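Local coordinates for chitinase (Chromobacterium violaceum, PDB 4TXG), which probably hydrolyses chitin, acting as a secreted family 18 glycosidase that also carries a carbohydrate-binding module, at residues F406-N410 and V575-T579; P521-K526 and A606-D610. Residue numbers count along the deposited sequence, not the author numbering.

Contact 1: residues F406-N410 and V575-T579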
loop_
_atom_site.group_PDB
_atom_site.type_symbol
_atom_site.label_atom_id
_atom_site.label_comp_id
_atom_site.label_asym_id
_atom_site.label_seq_id
_atom_site.Cartn_x
_atom_site.Cartn_y
_atom_site.Cartn_z
ATOM N N PHE A 406 -13.698 14.502 -10.784
ATOM C CA PHE A 406 -13.506 15.250 -9.546
ATOM C C PHE A 406 -12.066 15.732 -9.412
ATOM O O PHE A 406 -11.159 14.953 -9.138
ATOM C CB PHE A 406 -13.916 14.398 -8.343
ATOM C CG PHE A 406 -15.354 13.972 -8.378
ATOM C CD1 PHE A 406 -16.367 14.893 -8.151
ATOM C CD2 PHE A 406 -15.696 12.658 -8.651
ATOM C CE1 PHE A 406 -17.698 14.501 -8.190
ATOM C CE2 PHE A 406 -17.027 12.265 -8.688
ATOM C CZ PHE A 406 -18.019 13.191 -8.463
ATOM N N VAL A 407 -11.873 17.029 -9.626
ATOM C CA VAL A 407 -10.543 17.616 -9.648
ATOM C C VAL A 407 -10.028 17.865 -8.236
ATOM O O VAL A 407 -10.657 18.579 -7.461
ATOM C CB VAL A 407 -10.540 18.937 -10.428
ATOM C CG1 VAL A 407 -9.134 19.516 -10.471
ATOM C CG2 VAL A 407 -11.099 18.725 -11.845
ATOM N N GLY A 408 -8.869 17.304 -7.905
ATOM C CA GLY A 408 -8.360 17.448 -6.557
ATOM C C GLY A 408 -7.016 16.778 -6.367
ATOM O O GLY A 408 -6.471 16.208 -7.315
ATOM N N PRO A 409 -6.478 16.837 -5.137
ATOM C CA PRO A 409 -5.135 16.312 -4.871
ATOM C C PRO A 409 -5.041 14.816 -5.106
ATOM O O PRO A 409 -5.977 14.057 -4.824
ATOM C CB PRO A 409 -4.901 16.629 -3.387
ATOM C CG PRO A 409 -6.011 17.547 -2.977
ATOM C CD PRO A 409 -7.154 17.276 -3.906
ATOM N N ASN A 410 -3.882 14.411 -5.600
ATOM C CA ASN A 410 -3.576 13.014 -5.839
ATOM C C ASN A 410 -3.374 12.234 -4.529
ATOM O O ASN A 410 -3.668 11.041 -4.443
ATOM C CB ASN A 410 -2.326 12.932 -6.720
ATOM C CG ASN A 410 -1.987 11.519 -7.102
ATOM O OD1 ASN A 410 -1.044 10.934 -6.589
ATOM N ND2 ASN A 410 -2.781 10.948 -7.984
ATOM N N VAL A 575 -6.113 24.305 -16.566
ATOM C CA VAL A 575 -5.425 23.045 -16.271
ATOM C C VAL A 575 -5.001 22.987 -14.801
ATOM O O VAL A 575 -4.395 23.919 -14.280
ATOM C CB VAL A 575 -4.181 22.845 -17.177
ATOM C CG1 VAL A 575 -3.248 21.741 -16.611
ATOM C CG2 VAL A 575 -4.604 22.514 -18.595
ATOM N N PHE A 576 -5.367 21.890 -14.143
ATOM C CA PHE A 576 -5.014 21.601 -12.753
ATOM C C PHE A 576 -4.079 20.401 -12.748
ATOM O O PHE A 576 -4.469 19.324 -13.202
ATOM C CB PHE A 576 -6.290 21.303 -11.939
ATOM C CG PHE A 576 -6.057 20.941 -10.484
ATOM C CD1 PHE A 576 -5.619 19.673 -10.112
ATOM C CD2 PHE A 576 -6.365 21.852 -9.482
ATOM C CE1 PHE A 576 -5.442 19.345 -8.768
ATOM C CE2 PHE A 576 -6.202 21.518 -8.138
ATOM C CZ PHE A 576 -5.735 20.276 -7.787
ATOM N N LEU A 577 -2.860 20.571 -12.242
ATOM C CA LEU A 577 -1.934 19.448 -12.111
ATOM C C LEU A 577 -1.622 19.226 -10.647
ATOM O O LEU A 577 -1.063 20.104 -10.000
ATOM C CB LEU A 577 -0.633 19.700 -12.888
ATOM C CG LEU A 577 -0.764 19.841 -14.405
ATOM C CD1 LEU A 577 0.567 20.242 -15.017
ATOM C CD2 LEU A 577 -1.250 18.536 -15.005
ATOM N N SER A 578 -1.999 18.067 -10.111
ATOM C CA SER A 578 -1.673 17.767 -8.723
ATOM C C SER A 578 -0.204 17.397 -8.591
ATOM O O SER A 578 0.277 16.506 -9.287
ATOM C CB SER A 578 -2.546 16.623 -8.191
ATOM O OG SER A 578 -2.093 16.233 -6.911
ATOM N N THR A 579 0.505 18.073 -7.696
ATOM C CA THR A 579 1.935 17.843 -7.554
ATOM C C THR A 579 2.305 17.368 -6.149
ATOM O O THR A 579 1.453 17.231 -5.269
ATOM C CB THR A 579 2.742 19.119 -7.896
ATOM O OG1 THR A 579 2.335 20.191 -7.037
ATOM C CG2 THR A 579 2.505 19.529 -9.354
#
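Val407 opens the contact by laying its CG1 methyl on the Phe576 ring, 3.7 Å from the centroid and 23° off the ring normal, a CH-pi contact over one face. A branched aliphatic residue is compact enough to press flat on an aromatic here, and CG1 comes within 3.4 Å of Phe576 CG. Next comes Gly408, fully extended in the backbone; a CB there would lie only 2.8 Å from Pro409 CD, so the residue before this proline is best without one. Gly408 O rests 3.6 Å from Phe576 CE1. The partner strand 575-578 belongs to the small antiparallel sheet inserted into the family 18 TIM barrel after its seventh strand, whereas 406-410 lies in the loop after the sixth, strand 391-395. Strand alternation points Phe576 and Ser578 at this loop and sends Leu577 to helix 522-530. Pro409 turns its CB away, its ring packing on Trp479 and Ala565, but its CA sits 3.7 Å from Ser578 OG. Asn410 N then donates a hydrogen bond to Ser578 OG at 2.9 Å, a small hydroxyl meeting a buried NH, while the Asn410 amide end turns off to bond Asp398 through ND2.

Contact 2: residues P521-K526 and A606-D610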
loop_
_atom_site.group_PDB
_atom_site.type_symbol
_atom_site.label_atom_id
_atom_site.label_comp_id
_atom_site.label_asym_id
_atom_site.label_seq_id
_atom_site.Cartn_x
_atom_site.Cartn_y
_atom_site.Cartn_z
ATOM N N PRO A 521 6.629 13.451 -14.547
ATOM C CA PRO A 521 7.569 13.373 -13.424
ATOM C C PRO A 521 7.609 14.718 -12.712
ATOM O O PRO A 521 7.324 15.732 -13.358
ATOM C CB PRO A 521 8.905 13.063 -14.104
ATOM C CG PRO A 521 8.778 13.691 -15.467
ATOM C CD PRO A 521 7.318 13.476 -15.851
ATOM N N MET A 522 7.958 14.749 -11.427
ATOM C CA MET A 522 7.933 16.029 -10.723
ATOM C C MET A 522 8.981 17.019 -11.256
ATOM O O MET A 522 8.794 18.237 -11.126
ATOM C CB MET A 522 8.097 15.819 -9.209
ATOM C CG MET A 522 6.745 15.655 -8.471
ATOM S SD MET A 522 5.565 16.967 -8.874
ATOM C CE MET A 522 6.498 18.411 -8.384
ATOM N N TRP A 523 10.064 16.540 -11.874
ATOM C CA TRP A 523 10.985 17.505 -12.484
ATOM C C TRP A 523 10.300 18.283 -13.602
ATOM O O TRP A 523 10.554 19.478 -13.782
ATOM C CB TRP A 523 12.271 16.861 -13.037
ATOM C CG TRP A 523 12.218 15.422 -13.530
ATOM C CD1 TRP A 523 12.338 14.289 -12.765
ATOM C CD2 TRP A 523 12.142 14.971 -14.896
ATOM N NE1 TRP A 523 12.302 13.173 -13.563
ATOM C CE2 TRP A 523 12.179 13.559 -14.872
ATOM C CE3 TRP A 523 12.017 15.622 -16.129
ATOM C CZ2 TRP A 523 12.098 12.784 -16.035
ATOM C CZ3 TRP A 523 11.945 14.855 -17.285
ATOM C CH2 TRP A 523 11.981 13.448 -17.228
ATOM N N HIS A 524 9.419 17.627 -14.351
ATOM C CA HIS A 524 8.748 18.346 -15.419
ATOM C C HIS A 524 7.757 19.352 -14.830
ATOM O O HIS A 524 7.666 20.477 -15.313
ATOM C CB HIS A 524 8.043 17.392 -16.391
ATOM C CG HIS A 524 7.403 18.104 -17.547
ATOM N ND1 HIS A 524 8.116 18.904 -18.405
ATOM C CD2 HIS A 524 6.111 18.160 -17.956
ATOM C CE1 HIS A 524 7.295 19.418 -19.312
ATOM N NE2 HIS A 524 6.075 18.988 -19.051
ATOM N N ALA A 525 7.047 18.968 -13.768
ATOM C CA ALA A 525 6.150 19.899 -13.087
ATOM C C ALA A 525 6.907 21.107 -12.523
ATOM O O ALA A 525 6.390 22.222 -12.510
ATOM C CB ALA A 525 5.387 19.182 -11.973
ATOM N N LYS A 526 8.131 20.882 -12.054
ATOM C CA LYS A 526 8.953 21.979 -11.549
ATOM C C LYS A 526 9.383 22.914 -12.685
ATOM O O LYS A 526 9.454 24.132 -12.496
ATOM C CB LYS A 526 10.170 21.434 -10.785
ATOM C CG LYS A 526 9.808 20.913 -9.383
ATOM C CD LYS A 526 9.517 22.100 -8.468
ATOM C CE LYS A 526 8.537 21.785 -7.347
ATOM N NZ LYS A 526 8.174 23.044 -6.590
ATOM N N ALA A 606 12.416 7.488 -10.592
ATOM C CA ALA A 606 12.755 8.323 -11.748
ATOM C C ALA A 606 12.023 9.667 -11.776
ATOM O O ALA A 606 12.372 10.550 -12.563
ATOM C CB ALA A 606 12.481 7.570 -13.034
ATOM N N GLY A 607 11.010 9.827 -10.934
ATOM C CA GLY A 607 10.267 11.076 -10.897
ATOM C C GLY A 607 10.856 12.154 -9.997
ATOM O O GLY A 607 10.447 13.315 -10.071
ATOM N N ASP A 608 11.795 11.782 -9.130
ATOM C CA ASP A 608 12.408 12.755 -8.213
ATOM C C ASP A 608 13.308 13.696 -9.019
ATOM O O ASP A 608 13.717 13.363 -10.138
ATOM C CB ASP A 608 13.197 12.029 -7.120
ATOM C CG ASP A 608 13.474 12.902 -5.897
ATOM O OD1 ASP A 608 13.107 14.098 -5.889
ATOM O OD2 ASP A 608 14.075 12.368 -4.940
ATOM N N TYR A 609 13.621 14.863 -8.461
ATOM C CA TYR A 609 14.195 15.935 -9.268
ATOM C C TYR A 609 15.379 16.658 -8.630
ATOM O O TYR A 609 15.571 16.605 -7.421
ATOM C CB TYR A 609 13.104 16.960 -9.600
ATOM C CG TYR A 609 12.478 17.647 -8.395
ATOM C CD1 TYR A 609 13.061 18.789 -7.841
ATOM C CD2 TYR A 609 11.297 17.175 -7.832
ATOM C CE1 TYR A 609 12.495 19.430 -6.754
ATOM C CE2 TYR A 609 10.718 17.821 -6.741
ATOM C CZ TYR A 609 11.326 18.944 -6.210
ATOM O OH TYR A 609 10.769 19.591 -5.129
ATOM N N ASP A 610 16.169 17.319 -9.476
ATOM C CA ASP A 610 17.188 18.283 -9.067
ATOM C C ASP A 610 17.302 19.369 -10.124
ATOM O O ASP A 610 16.968 19.151 -11.294
ATOM C CB ASP A 610 18.562 17.625 -8.884
ATOM C CG ASP A 610 18.766 17.044 -7.498
ATOM O OD1 ASP A 610 18.457 17.726 -6.497
ATOM O OD2 ASP A 610 19.263 15.904 -7.417
#
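Where the last parallel strand of the family 18 TIM barrel, 599-603, runs out, the chain meets helix 522-530 of the domain inserted after the seventh barrel strand. Ala606 O receives an almost linear hydrogen bond from Trp523 NE1 (2.8 Å, 176°), which satisfies the polar edge of a buried indole. Gly607, with no side chain, brings its CA to 4.0 Å from Pro521 CB; its O takes a weak bond from Met522 N at 3.2 Å, in the first turn of the helix, where backbone NH groups lack partners within the helix. Pro521, the N-cap residue, precedes that turn. Asp608 has its CB pointing away, and its carboxylate accepts hydrogen bonds from the backbone N atoms of Leu628, Thr629 and Tyr609, yet Asp608 O lies 3.1 Å from Trp523 CD1, at the indole edge. Tyr609 is the residue most covered by the helix segment: its CB meets Trp523 CB at 3.5 Å, while its OH bonds Glu582. Lys526, whose NZ pairs with Glu529 and Asp581, spreads its aliphatic stem over the phenol, with CG 3.9 Å from the Tyr609 ring centroid and 7° off the normal.

Overall arrangement
The two contacts lie about 16 Å apart, centre to centre, on the same side of the chain's centre, and both tie the inserted domain of the TIM barrel to chain that follows barrel strands, a loop in contact 1 and the start of strand 609-612 in contact 2. Their segments alternate along the chain: 406-410, 521-526, 575-579, 606-610. The two middle segments come from the insertion, which thus meets chain beyond strand 391-395 and beyond strand 599-603. They also touch each other: Thr579 CB lies 3.7 Å from Met522 SD, and Thr579 CG2 3.9 Å from Ala525 CB. Helix 522-530 and the end of strand 575-578 thus pack on each other.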